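Local coordinates for extracellular solute-binding protein family 5 (PDB 4ONY) that probably captures peptides or related solutes in the periplasm and delivers them to an ABC transporter for import, at residues Y99-E104 with K238-Q243; I211-Y216 with D234-D239; T32-T37 with R244-F249; Q85-R90 with M189-K194; D16-M21 with P95-S100. All blocks are in the same frame, centred on the assembly; numbering follows the deposited sequence.

Contact 1: residues Y99-E104 with K238-Q243; sequences YSLLAE and KDLPSQ
The hydroxyl of S242 meets the carbonyl of S100 in the tight part of this contact. S242 OG donates a hydrogen bond of 2.7 Å to S100 O, coming in at a C=O...donor angle of 158° and tilted 22° from the carbonyl plane. OG sits between the backbone N and carbonyl carbon of S242, within reach of S100 O. Beside this bond L101 reaches over with one methyl: CG is anti to the backbone N (chi1 -172°), and CD1 lies 3.9 Å from Q243 CD, against the amide carbon of a chain bent at chi2. In the fold, the contact joins a break in strand 97-108, part of an antiparallel sheet, to the long loop between strands 226-231 and 251-257. Q243 NE2 donates to S242 O at 3.1 Å, the oxygen close to the amide plane, while OE1 accepts from Y235 OH and N247 ND2. Packing is looser on the L240 side, where L240 CD1 and L101 CD1 approach only to 4.1 Å and L240 is partly exposed. S100 is partly exposed too; its OG donates to E104 O at 2.8 Å, bridging the corner of its own segment. Farther along the loop, K238 and D239 are exposed, K238 NZ bonding to P233 O.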
# COMPACT_ATOMS: atom_id res chain seq x y z
N TYR A 99 -4.97 -7.62 17.12
CA TYR A 99 -4.89 -8.07 18.51
C TYR A 99 -5.44 -6.97 19.43
O TYR A 99 -5.71 -5.84 18.98
CB TYR A 99 -3.44 -8.45 18.89
CG TYR A 99 -2.96 -9.67 18.15
CD1 TYR A 99 -3.24 -10.93 18.63
CD2 TYR A 99 -2.27 -9.56 16.91
CE1 TYR A 99 -2.87 -12.08 17.93
CE2 TYR A 99 -1.89 -10.68 16.22
CZ TYR A 99 -2.22 -11.96 16.72
OH TYR A 99 -1.88 -13.13 16.04
N SER A 100 -5.62 -7.32 20.70
CA SER A 100 -6.24 -6.42 21.69
C SER A 100 -5.51 -5.07 21.83
O SER A 100 -4.29 -4.99 21.76
CB SER A 100 -6.32 -7.11 23.04
OG SER A 100 -7.15 -8.27 22.94
N LEU A 101 -6.27 -3.99 21.90
CA LEU A 101 -5.70 -2.66 22.28
C LEU A 101 -6.74 -2.01 23.20
O LEU A 101 -6.93 -2.52 24.32
CB LEU A 101 -5.35 -1.83 21.05
CG LEU A 101 -4.59 -0.52 21.30
CD1 LEU A 101 -3.25 -0.83 21.93
CD2 LEU A 101 -4.43 0.28 19.99
N LEU A 102 -7.51 -1.02 22.73
CA LEU A 102 -8.54 -0.46 23.62
C LEU A 102 -9.58 -1.52 24.02
O LEU A 102 -10.06 -1.53 25.16
CB LEU A 102 -9.22 0.77 23.02
CG LEU A 102 -8.41 2.08 23.02
CD1 LEU A 102 -9.08 3.14 22.18
CD2 LEU A 102 -8.22 2.61 24.42
N ALA A 103 -9.92 -2.38 23.06
CA ALA A 103 -10.74 -3.54 23.35
C ALA A 103 -9.86 -4.68 23.88
O ALA A 103 -8.94 -5.13 23.20
CB ALA A 103 -11.48 -3.98 22.10
N GLU A 104 -10.12 -5.10 25.10
CA GLU A 104 -9.36 -6.19 25.71
C GLU A 104 -9.82 -7.53 25.13
O GLU A 104 -9.02 -8.43 24.99
CB GLU A 104 -9.55 -6.20 27.23
CG GLU A 104 -8.63 -7.18 27.96
CD GLU A 104 -8.74 -7.07 29.48
OE1 GLU A 104 -9.63 -6.38 30.01
OE2 GLU A 104 -7.91 -7.68 30.16
N LYS A 238 0.85 0.72 28.55
CA LYS A 238 2.29 0.42 28.60
C LYS A 238 2.58 -1.06 28.88
O LYS A 238 3.59 -1.54 28.47
CB LYS A 238 3.00 1.31 29.63
CG LYS A 238 2.67 0.91 31.03
CD LYS A 238 2.93 1.95 32.10
CE LYS A 238 3.84 3.09 31.66
NZ LYS A 238 4.14 3.82 32.92
N ASP A 239 1.72 -1.77 29.59
CA ASP A 239 2.01 -3.16 29.96
C ASP A 239 1.27 -4.20 29.13
O ASP A 239 1.35 -5.37 29.40
CB ASP A 239 1.68 -3.41 31.43
CG ASP A 239 2.51 -2.57 32.37
OD1 ASP A 239 3.71 -2.41 32.15
OD2 ASP A 239 1.96 -2.06 33.32
N LEU A 240 0.55 -3.78 28.11
CA LEU A 240 -0.08 -4.76 27.26
C LEU A 240 0.96 -5.57 26.46
O LEU A 240 1.91 -5.00 25.90
CB LEU A 240 -1.02 -4.12 26.28
CG LEU A 240 -2.12 -3.23 26.83
CD1 LEU A 240 -2.83 -2.65 25.62
CD2 LEU A 240 -3.08 -3.94 27.73
N PRO A 241 0.73 -6.89 26.34
CA PRO A 241 1.57 -7.65 25.46
C PRO A 241 1.59 -7.09 24.04
O PRO A 241 2.66 -7.09 23.43
CB PRO A 241 0.97 -9.04 25.55
CG PRO A 241 0.47 -9.13 26.98
CD PRO A 241 -0.11 -7.76 27.20
N SER A 242 0.49 -6.53 23.58
CA SER A 242 0.45 -5.89 22.26
C SER A 242 1.20 -4.54 22.17
O SER A 242 1.30 -3.97 21.10
CB SER A 242 -0.99 -5.69 21.79
OG SER A 242 -1.71 -4.81 22.63
N GLN A 243 1.72 -4.04 23.29
CA GLN A 243 2.53 -2.81 23.28
C GLN A 243 3.97 -3.02 23.76
O GLN A 243 4.78 -2.09 23.80
CB GLN A 243 1.84 -1.74 24.11
CG GLN A 243 0.48 -1.29 23.58
CD GLN A 243 0.61 -0.34 22.39
OE1 GLN A 243 0.66 0.86 22.55
NE2 GLN A 243 0.76 -0.91 21.21

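Contact 2: residues I211-Y216 with D234-D239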
# COMPACT_ATOMS: atom_id res chain seq x y z
N ILE A 211 -6.59 15.66 22.48
CA ILE A 211 -6.46 14.61 23.49
C ILE A 211 -6.77 13.27 22.85
O ILE A 211 -7.83 13.13 22.22
CB ILE A 211 -7.47 14.85 24.60
CG1 ILE A 211 -7.14 16.14 25.37
CG2 ILE A 211 -7.54 13.66 25.54
CD1 ILE A 211 -5.78 16.16 26.04
N GLY A 212 -5.85 12.30 23.01
CA GLY A 212 -6.12 10.92 22.60
C GLY A 212 -5.76 9.97 23.71
O GLY A 212 -5.36 10.42 24.82
N SER A 213 -5.91 8.66 23.44
CA SER A 213 -5.54 7.62 24.42
C SER A 213 -4.14 7.04 24.14
O SER A 213 -3.63 6.22 24.92
CB SER A 213 -6.61 6.52 24.45
OG SER A 213 -6.68 5.86 23.20
N GLY A 214 -3.52 7.48 23.06
CA GLY A 214 -2.24 6.94 22.67
C GLY A 214 -1.07 7.31 23.56
O GLY A 214 -1.19 8.13 24.44
N PRO A 215 0.08 6.67 23.34
CA PRO A 215 1.28 6.83 24.16
C PRO A 215 2.00 8.17 24.07
O PRO A 215 2.77 8.48 24.97
CB PRO A 215 2.20 5.71 23.65
CG PRO A 215 1.71 5.38 22.26
CD PRO A 215 0.24 5.59 22.32
N TYR A 216 1.76 8.94 23.01
CA TYR A 216 2.42 10.22 22.80
C TYR A 216 1.43 11.37 22.85
O TYR A 216 0.32 11.23 22.32
CB TYR A 216 3.19 10.19 21.47
CG TYR A 216 4.35 9.25 21.47
CD1 TYR A 216 5.58 9.64 21.96
CD2 TYR A 216 4.21 7.95 21.03
CE1 TYR A 216 6.66 8.77 22.00
CE2 TYR A 216 5.30 7.04 21.06
CZ TYR A 216 6.52 7.47 21.55
OH TYR A 216 7.59 6.61 21.61
N ASP A 234 2.46 8.01 31.95
CA ASP A 234 1.34 7.27 32.51
C ASP A 234 0.46 6.61 31.45
O ASP A 234 -0.70 6.28 31.74
CB ASP A 234 0.45 8.22 33.33
CG ASP A 234 -0.31 7.52 34.43
OD1 ASP A 234 0.13 6.50 35.00
OD2 ASP A 234 -1.40 8.00 34.77
N TYR A 235 0.98 6.46 30.23
CA TYR A 235 0.26 5.79 29.14
C TYR A 235 -0.41 4.50 29.66
O TYR A 235 0.25 3.64 30.19
CB TYR A 235 1.21 5.49 28.00
CG TYR A 235 0.64 4.58 26.93
CD1 TYR A 235 -0.57 4.85 26.34
CD2 TYR A 235 1.30 3.44 26.55
CE1 TYR A 235 -1.13 4.00 25.40
CE2 TYR A 235 0.77 2.60 25.56
CZ TYR A 235 -0.45 2.89 25.01
OH TYR A 235 -0.96 2.05 24.07
N TRP A 236 -1.72 4.40 29.52
CA TRP A 236 -2.50 3.32 30.07
C TRP A 236 -2.10 1.94 29.53
O TRP A 236 -2.23 0.94 30.24
CB TRP A 236 -4.00 3.56 29.73
CG TRP A 236 -4.32 3.19 28.31
CD1 TRP A 236 -4.27 4.01 27.22
CD2 TRP A 236 -4.73 1.90 27.83
NE1 TRP A 236 -4.60 3.31 26.08
CE2 TRP A 236 -4.89 2.02 26.41
CE3 TRP A 236 -4.98 0.66 28.44
CZ2 TRP A 236 -5.28 0.94 25.61
CZ3 TRP A 236 -5.37 -0.42 27.66
CH2 TRP A 236 -5.51 -0.28 26.25
N GLY A 237 -1.61 1.88 28.28
CA GLY A 237 -1.36 0.63 27.60
C GLY A 237 0.04 0.08 27.73
O GLY A 237 0.40 -0.89 27.07
N LYS A 238 0.85 0.72 28.55
CA LYS A 238 2.29 0.42 28.60
C LYS A 238 2.58 -1.06 28.88
O LYS A 238 3.59 -1.54 28.47
CB LYS A 238 3.00 1.31 29.63
CG LYS A 238 2.67 0.91 31.03
CD LYS A 238 2.93 1.95 32.10
CE LYS A 238 3.84 3.09 31.66
NZ LYS A 238 4.14 3.82 32.92
N ASP A 239 1.72 -1.77 29.59
CA ASP A 239 2.01 -3.16 29.96
C ASP A 239 1.27 -4.20 29.13
O ASP A 239 1.35 -5.37 29.40
CB ASP A 239 1.68 -3.41 31.43
CG ASP A 239 2.51 -2.57 32.37
OD1 ASP A 239 3.71 -2.41 32.15
OD2 ASP A 239 1.96 -2.06 33.32
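P215 lays its ring over one face of Y235: CB stands 3.7 Å from the centroid of the Y235 ring and 8° off the normal, a CH-pi contact almost exactly over the centre. P215 CD lies 3.7 Å from Y235 CE1. The two side chains run side by side and point the same way, Y235 CG being anti to its backbone N (chi1 169°). G237 N covers the opposite face, so the ring is sandwiched between the proline and its own type I turn, Y235 to K238. S213 O lies in plane at the rims of two rings, 3.4 Å from Y235 CE1 and 3.3 Å from W236 CD1. This buried contact closes the connection through strands 216-222 and 226-231, joining the loop before the first to the loop after the second. The contact therefore rests largely on CH-pi and apolar packing, the side-chain polar tips of S213, Y235 and W236 being satisfied by Q85, with Q243 as a further partner of Y235 OH.

Contact 3: residues T32-T37 with R244-F249; sequences THFPYT and RGFNNF
The two loops draw together at two points, H33 beside R244 and T37 beside G245, where the CA atoms are 5.2 and 5.1 Å apart, and F34 to T37 forms a type I beta turn. An aromatic cluster of F34, Y36 and F246 fills the buried side, joining the loop before strand 46-52 to the one before strand 251-257, neighbouring parallel strands of a mixed sheet. F246 is the centre of the cluster. T37 CG2 lies over one face, 3.8 Å from the F246 centroid, while F34 CD2 and Y36 CZ come in at the ring's edge, near its plane. The F34 and F246 planes stand at 90°, with F34 CD2 3.8 Å from F246 CE2; on the Y36 side, CE2 approaches F246 CZ to 3.7 Å. Y36 OH finds its polar partner in R92. R244 is exposed: its CB packs on H33 CB and its CD on T32 O, while NE bonds to P39 O. G245, at positive phi, brings its backbone close beside T37. The polar side centres on T37 OG1, which chi1 of 74° sets between its backbone N and carbonyl carbon. It lies 2.9 Å from R244 O and accepts from H33 ND1, nearly in the imidazole plane. Water 1 joins the loops once more, accepting from F34 N and donating to R244 O at 2.9 Å.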
# COMPACT_ATOMS: atom_id res chain seq x y z
N THR A 32 3.74 -12.85 24.86
CA THR A 32 4.23 -11.74 25.72
C THR A 32 4.55 -10.46 24.96
O THR A 32 4.71 -9.41 25.56
CB THR A 32 5.44 -12.18 26.49
OG1 THR A 32 6.45 -12.58 25.57
CG2 THR A 32 5.04 -13.36 27.45
N HIS A 33 4.69 -10.56 23.64
CA HIS A 33 4.93 -9.40 22.81
C HIS A 33 4.73 -9.81 21.34
O HIS A 33 4.72 -11.01 21.06
CB HIS A 33 6.33 -8.84 23.04
CG HIS A 33 7.43 -9.74 22.61
ND1 HIS A 33 8.38 -9.37 21.67
CD2 HIS A 33 7.76 -11.00 22.99
CE1 HIS A 33 9.24 -10.36 21.50
NE2 HIS A 33 8.87 -11.37 22.26
N PHE A 34 4.55 -8.84 20.45
CA PHE A 34 4.60 -9.12 19.01
C PHE A 34 6.02 -9.63 18.71
O PHE A 34 7.00 -9.16 19.30
CB PHE A 34 4.24 -7.86 18.18
CG PHE A 34 2.77 -7.54 18.14
CD1 PHE A 34 1.85 -8.19 18.93
CD2 PHE A 34 2.31 -6.48 17.34
CE1 PHE A 34 0.52 -7.87 18.88
CE2 PHE A 34 0.98 -6.15 17.28
CZ PHE A 34 0.08 -6.84 18.07
N PRO A 35 6.13 -10.61 17.81
CA PRO A 35 7.38 -11.30 17.64
C PRO A 35 8.50 -10.47 16.98
O PRO A 35 9.68 -10.88 17.04
CB PRO A 35 7.00 -12.52 16.79
CG PRO A 35 5.83 -12.09 16.02
CD PRO A 35 5.08 -11.18 16.95
N TYR A 36 8.19 -9.28 16.49
CA TYR A 36 9.20 -8.41 15.90
C TYR A 36 9.66 -7.20 16.76
O TYR A 36 10.29 -6.26 16.23
CB TYR A 36 8.71 -7.91 14.55
CG TYR A 36 7.36 -7.19 14.53
CD1 TYR A 36 6.18 -7.91 14.46
CD2 TYR A 36 7.28 -5.80 14.60
CE1 TYR A 36 4.95 -7.27 14.41
CE2 TYR A 36 6.06 -5.16 14.57
CZ TYR A 36 4.90 -5.89 14.47
OH TYR A 36 3.68 -5.31 14.39
N THR A 37 9.37 -7.24 18.06
CA THR A 37 9.88 -6.27 18.98
C THR A 37 10.91 -6.87 19.92
O THR A 37 10.96 -8.07 20.17
CB THR A 37 8.77 -5.67 19.88
OG1 THR A 37 8.35 -6.63 20.88
CG2 THR A 37 7.60 -5.18 19.05
N ARG A 244 4.30 -4.25 24.11
CA ARG A 244 5.60 -4.53 24.65
C ARG A 244 6.71 -4.40 23.56
O ARG A 244 6.59 -4.98 22.52
CB ARG A 244 5.62 -5.90 25.27
CG ARG A 244 6.97 -6.20 25.89
CD ARG A 244 6.85 -7.09 27.08
NE ARG A 244 8.17 -7.20 27.74
CZ ARG A 244 8.50 -8.14 28.61
NH1 ARG A 244 7.62 -9.10 28.94
NH2 ARG A 244 9.72 -8.14 29.15
N GLY A 245 7.75 -3.60 23.85
CA GLY A 245 8.80 -3.20 22.89
C GLY A 245 8.45 -2.16 21.82
O GLY A 245 9.21 -1.95 20.87
N PHE A 246 7.30 -1.49 21.98
CA PHE A 246 6.94 -0.35 21.16
C PHE A 246 7.05 0.92 22.02
O PHE A 246 7.19 0.86 23.24
CB PHE A 246 5.48 -0.47 20.67
CG PHE A 246 5.24 -1.55 19.60
CD1 PHE A 246 5.75 -1.41 18.34
CD2 PHE A 246 4.44 -2.64 19.87
CE1 PHE A 246 5.53 -2.38 17.36
CE2 PHE A 246 4.18 -3.60 18.89
CZ PHE A 246 4.72 -3.46 17.62
N ASN A 247 6.98 2.07 21.37
CA ASN A 247 6.95 3.35 22.04
C ASN A 247 8.19 3.59 22.87
O ASN A 247 8.10 4.04 24.00
CB ASN A 247 5.68 3.45 22.93
CG ASN A 247 4.43 3.07 22.17
OD1 ASN A 247 4.23 3.50 21.02
ND2 ASN A 247 3.56 2.30 22.80
N ASN A 248 9.33 3.28 22.29
CA ASN A 248 10.57 3.29 23.02
C ASN A 248 11.19 4.69 23.13
O ASN A 248 11.88 4.99 24.10
CB ASN A 248 11.57 2.31 22.41
CG ASN A 248 11.02 0.90 22.31
OD1 ASN A 248 10.50 0.32 23.29
ND2 ASN A 248 11.11 0.32 21.11
N PHE A 249 10.99 5.51 22.12
CA PHE A 249 11.49 6.88 22.16
C PHE A 249 10.66 7.67 23.15
O PHE A 249 9.44 7.55 23.17
CB PHE A 249 11.46 7.51 20.78
CG PHE A 249 12.27 6.76 19.75
CD1 PHE A 249 13.65 6.78 19.83
CD2 PHE A 249 11.64 6.04 18.74
CE1 PHE A 249 14.42 6.08 18.92
CE2 PHE A 249 12.39 5.36 17.84
CZ PHE A 249 13.80 5.37 17.92
O HOH W 1 4.34 -6.22 21.28

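Contact 4: residues Q85-R90 with M189-K194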
# COMPACT_ATOMS: atom_id res chain seq x y z
N GLN A 85 -6.21 6.00 19.03
CA GLN A 85 -6.10 4.56 18.94
C GLN A 85 -7.37 3.93 18.43
O GLN A 85 -8.44 4.53 18.43
CB GLN A 85 -5.78 3.98 20.29
CG GLN A 85 -4.48 4.47 20.86
CD GLN A 85 -4.14 3.81 22.18
OE1 GLN A 85 -4.92 3.83 23.11
NE2 GLN A 85 -2.94 3.22 22.25
N THR A 86 -7.22 2.70 17.99
CA THR A 86 -8.32 1.88 17.51
C THR A 86 -8.68 0.83 18.58
O THR A 86 -7.95 0.66 19.59
CB THR A 86 -7.88 1.13 16.25
OG1 THR A 86 -6.69 0.40 16.57
CG2 THR A 86 -7.62 2.11 15.16
N LEU A 87 -9.77 0.11 18.36
CA LEU A 87 -10.16 -0.90 19.31
C LEU A 87 -9.15 -2.02 19.35
O LEU A 87 -8.86 -2.59 20.41
CB LEU A 87 -11.55 -1.43 18.98
CG LEU A 87 -12.63 -0.38 19.29
CD1 LEU A 87 -13.91 -0.68 18.51
CD2 LEU A 87 -12.97 -0.33 20.78
N MET A 88 -8.61 -2.37 18.17
CA MET A 88 -7.65 -3.49 18.07
C MET A 88 -6.50 -3.07 17.18
O MET A 88 -6.68 -2.18 16.32
CB MET A 88 -8.33 -4.74 17.51
CG MET A 88 -9.51 -5.21 18.37
SD MET A 88 -10.21 -6.78 17.86
CE MET A 88 -8.89 -7.88 18.38
N LEU A 89 -5.34 -3.67 17.41
CA LEU A 89 -4.10 -3.27 16.77
C LEU A 89 -3.64 -4.29 15.74
O LEU A 89 -3.50 -5.48 16.04
CB LEU A 89 -3.01 -3.14 17.83
CG LEU A 89 -1.62 -2.74 17.36
CD1 LEU A 89 -1.58 -1.33 16.80
CD2 LEU A 89 -0.64 -2.88 18.51
N ARG A 90 -3.33 -3.81 14.55
CA ARG A 90 -2.88 -4.68 13.49
C ARG A 90 -1.45 -5.21 13.74
O ARG A 90 -0.54 -4.41 13.99
CB ARG A 90 -2.91 -3.82 12.23
CG ARG A 90 -2.51 -4.53 10.98
CD ARG A 90 -3.73 -5.02 10.30
NE ARG A 90 -3.40 -5.60 9.02
CZ ARG A 90 -3.79 -5.12 7.85
NH1 ARG A 90 -4.49 -4.02 7.78
NH2 ARG A 90 -3.48 -5.76 6.74
N MET A 189 -11.10 2.62 12.64
CA MET A 189 -11.82 3.74 13.22
C MET A 189 -11.13 4.09 14.53
O MET A 189 -10.72 3.21 15.26
CB MET A 189 -13.28 3.38 13.51
CG MET A 189 -14.19 3.32 12.29
SD MET A 189 -14.35 4.96 11.52
CE MET A 189 -15.89 5.50 12.25
N PRO A 190 -11.03 5.37 14.84
CA PRO A 190 -10.54 5.75 16.15
C PRO A 190 -11.56 5.58 17.24
O PRO A 190 -12.72 5.22 16.97
CB PRO A 190 -10.24 7.23 15.96
CG PRO A 190 -11.36 7.67 15.05
CD PRO A 190 -11.48 6.53 14.06
N VAL A 191 -11.12 5.79 18.49
CA VAL A 191 -12.01 6.15 19.55
C VAL A 191 -11.62 7.56 19.98
O VAL A 191 -10.46 7.85 20.26
CB VAL A 191 -11.96 5.13 20.73
CG1 VAL A 191 -12.99 5.50 21.78
CG2 VAL A 191 -12.24 3.74 20.23
N LEU A 192 -12.65 8.42 20.06
CA LEU A 192 -12.56 9.84 20.38
C LEU A 192 -13.13 10.14 21.78
O LEU A 192 -14.06 9.48 22.24
CB LEU A 192 -13.39 10.66 19.39
CG LEU A 192 -13.03 10.47 17.92
CD1 LEU A 192 -13.85 11.36 17.00
CD2 LEU A 192 -11.54 10.74 17.66
N PRO A 193 -12.56 11.15 22.47
CA PRO A 193 -12.99 11.52 23.83
C PRO A 193 -14.17 12.49 23.88
O PRO A 193 -13.99 13.69 23.62
CB PRO A 193 -11.75 12.20 24.40
CG PRO A 193 -11.07 12.79 23.21
CD PRO A 193 -11.36 11.87 22.06
N LYS A 194 -15.36 11.98 24.24
CA LYS A 194 -16.55 12.81 24.36
C LYS A 194 -16.30 14.00 25.27
O LYS A 194 -16.69 15.12 24.93
CB LYS A 194 -17.70 12.02 24.96
CG LYS A 194 -19.02 12.77 24.93
CD LYS A 194 -20.15 11.89 25.43
CE LYS A 194 -21.48 12.59 25.30
NZ LYS A 194 -22.55 11.70 25.87
O HOH W 2 -7.87 7.28 21.08
O HOH W 3 -11.72 0.92 16.41
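L87 and V191 meet beside an antiparallel beta sheet, where the segment leading into strand 88-90 runs beside the loop after helix 181-187. From L87 CB, CG turns anti to the carbonyl carbon (chi1 -71°), and of the two methyls at the tip CD2 makes the cross-contact, 4.2 Å from V191 CG2. The side chains cross at about a right angle, and the same leucine also packs on F117 and L119 of strand 114-119. V191 directs CG2 to L87 by placing it anti to its own carbonyl carbon, and its side chain also touches L102. T86 supplies a closer methyl: CG2 rests 3.3 Å from M189 O, while its OG1 donates forward to M88 O. Backbone contacts hold the segments together. V191 N donates to Q85 O at 3.0 Å, the donor nearly along the C=O axis, and the same oxygen receives a CA-H...O contact from P190. Q85 sends its amide elsewhere, to S213, Y235 and W236. Two waters lie between the backbones. Water 3 joins L87 N to M189 O, and water 2 accepts from Q85 N at 2.9 Å while donating to V191 O at 2.8 Å.

Contact 5: residues D16-M21 with P95-S100; sequences DYALSM and PFTLYS
Strand 18-20 pairs antiparallel with the first part of strand 97-108, directions 170° apart and axes 4.5 Å apart. L19 and L98 form the hydrogen-bonded pair: L19 N to L98 O and L98 N to L19 O are both 2.8 Å. M21 N donates to F96 O at 3.0 Å, whereas the S100 N to Y17 O bond is weak at 3.5 Å, supplemented by water 4, which donates to Y17 O and accepts from S100 N. A18 and S20 share one face with Y99 and T97, their non-hydrogen-bonded partners. There A18 CB packs 3.7 Å from Y99 CE1. The Y17 ring, from the loop before the strand, lies alongside Y99, its CE2 in plane at the Y99 edge. E94 and L27 take the Y99 hydroxyl. L19 and L98 lie on the other face, against M88 and helix 181-187. M21 CB sits 3.6 Å from F96 CD2, the sulfur making an oblique Met-aromatic contact. Alternating side chains and paired backbone bonds are those of antiparallel beta pairing.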
# COMPACT_ATOMS: atom_id res chain seq x y z
N ASP A 16 -10.82 -14.85 21.61
CA ASP A 16 -11.33 -13.63 22.23
C ASP A 16 -10.31 -12.48 22.25
O ASP A 16 -10.63 -11.40 22.73
CB ASP A 16 -11.90 -13.91 23.63
CG ASP A 16 -10.81 -14.21 24.66
OD1 ASP A 16 -9.62 -14.20 24.31
OD2 ASP A 16 -11.14 -14.46 25.83
N TYR A 17 -9.11 -12.72 21.78
CA TYR A 17 -7.98 -11.82 21.92
C TYR A 17 -7.44 -11.39 20.55
O TYR A 17 -6.41 -10.68 20.45
CB TYR A 17 -6.85 -12.51 22.69
CG TYR A 17 -6.24 -13.70 21.93
CD1 TYR A 17 -6.82 -14.98 21.98
CD2 TYR A 17 -5.11 -13.54 21.18
CE1 TYR A 17 -6.26 -16.07 21.29
CE2 TYR A 17 -4.55 -14.60 20.48
CZ TYR A 17 -5.12 -15.87 20.52
OH TYR A 17 -4.53 -16.90 19.79
N ALA A 18 -8.10 -11.82 19.49
CA ALA A 18 -7.62 -11.54 18.14
C ALA A 18 -8.75 -11.61 17.15
O ALA A 18 -9.75 -12.28 17.39
CB ALA A 18 -6.54 -12.53 17.73
N LEU A 19 -8.59 -10.92 16.05
CA LEU A 19 -9.53 -10.98 14.95
C LEU A 19 -8.77 -11.01 13.62
O LEU A 19 -8.02 -10.08 13.30
CB LEU A 19 -10.49 -9.81 15.06
CG LEU A 19 -11.53 -9.66 13.97
CD1 LEU A 19 -12.42 -10.89 13.92
CD2 LEU A 19 -12.31 -8.40 14.25
N SER A 20 -8.92 -12.10 12.86
CA SER A 20 -8.22 -12.28 11.61
C SER A 20 -9.19 -12.36 10.47
O SER A 20 -10.22 -13.05 10.56
CB SER A 20 -7.38 -13.57 11.63
OG SER A 20 -6.81 -13.80 10.37
N MET A 21 -8.86 -11.68 9.40
CA MET A 21 -9.76 -11.57 8.25
C MET A 21 -10.16 -12.95 7.73
O MET A 21 -11.35 -13.22 7.55
CB MET A 21 -9.15 -10.73 7.13
CG MET A 21 -9.95 -10.75 5.82
SD MET A 21 -11.60 -10.03 6.07
CE MET A 21 -12.35 -10.38 4.48
N PRO A 95 -0.72 -11.32 7.44
CA PRO A 95 -1.45 -10.65 6.37
C PRO A 95 -2.54 -9.66 6.85
O PRO A 95 -2.55 -8.50 6.41
CB PRO A 95 -2.08 -11.81 5.59
CG PRO A 95 -1.12 -12.97 5.82
CD PRO A 95 -0.69 -12.79 7.26
N PHE A 96 -3.42 -10.11 7.73
CA PHE A 96 -4.49 -9.26 8.24
C PHE A 96 -5.07 -9.85 9.53
O PHE A 96 -6.16 -10.46 9.54
CB PHE A 96 -5.59 -9.12 7.17
CG PHE A 96 -6.54 -7.95 7.36
CD1 PHE A 96 -6.50 -7.12 8.51
CD2 PHE A 96 -7.47 -7.64 6.37
CE1 PHE A 96 -7.40 -6.03 8.62
CE2 PHE A 96 -8.34 -6.57 6.50
CZ PHE A 96 -8.29 -5.76 7.61
N THR A 97 -4.34 -9.63 10.62
CA THR A 97 -4.76 -10.03 11.96
C THR A 97 -4.62 -8.84 12.93
O THR A 97 -3.60 -8.15 12.93
CB THR A 97 -3.94 -11.19 12.48
OG1 THR A 97 -4.04 -12.30 11.58
CG2 THR A 97 -4.45 -11.63 13.90
N LEU A 98 -5.65 -8.65 13.73
CA LEU A 98 -5.71 -7.64 14.79
C LEU A 98 -5.65 -8.28 16.17
O LEU A 98 -6.24 -9.35 16.38
CB LEU A 98 -7.03 -6.90 14.68
CG LEU A 98 -7.39 -6.31 13.29
CD1 LEU A 98 -8.77 -5.70 13.30
CD2 LEU A 98 -6.37 -5.25 12.91
N TYR A 99 -4.97 -7.62 17.12
CA TYR A 99 -4.89 -8.07 18.51
C TYR A 99 -5.44 -6.97 19.43
O TYR A 99 -5.71 -5.84 18.98
CB TYR A 99 -3.44 -8.45 18.89
CG TYR A 99 -2.96 -9.67 18.15
CD1 TYR A 99 -3.24 -10.93 18.63
CD2 TYR A 99 -2.27 -9.56 16.91
CE1 TYR A 99 -2.87 -12.08 17.93
CE2 TYR A 99 -1.89 -10.68 16.22
CZ TYR A 99 -2.22 -11.96 16.72
OH TYR A 99 -1.88 -13.13 16.04
N SER A 100 -5.62 -7.32 20.70
CA SER A 100 -6.24 -6.42 21.69
C SER A 100 -5.51 -5.07 21.83
O SER A 100 -4.29 -4.99 21.76
CB SER A 100 -6.32 -7.11 23.04
OG SER A 100 -7.15 -8.27 22.94
O HOH W 4 -4.37 -9.77 22.10

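In the fold
Contacts 1, 4 and 5 meet at one antiparallel sheet, where strand 97-108 has strands 88-90 and 18-20 as neighbours; Y99 O to L89 N, 2.7 Å, ties contact 4 to Y99, one of two residues shared by contacts 1 and 5. Contacts 2, 1 and 3 follow one another along 234-249, the first two sharing K238 and D239. Q85 of contact 4 reaches contact 2, its OE1 2.7 Å from S213 OG. F34 of contact 3 packs on Y99. Contacts 2 and 5 are farthest apart, centres about 21 Å. The P4G ligand sits among Q222, Q225, R226, Y256 and Y257, on strands 216-222, 226-231 and 251-257 and the turn between the first two, which adjoin contacts 2 and 3.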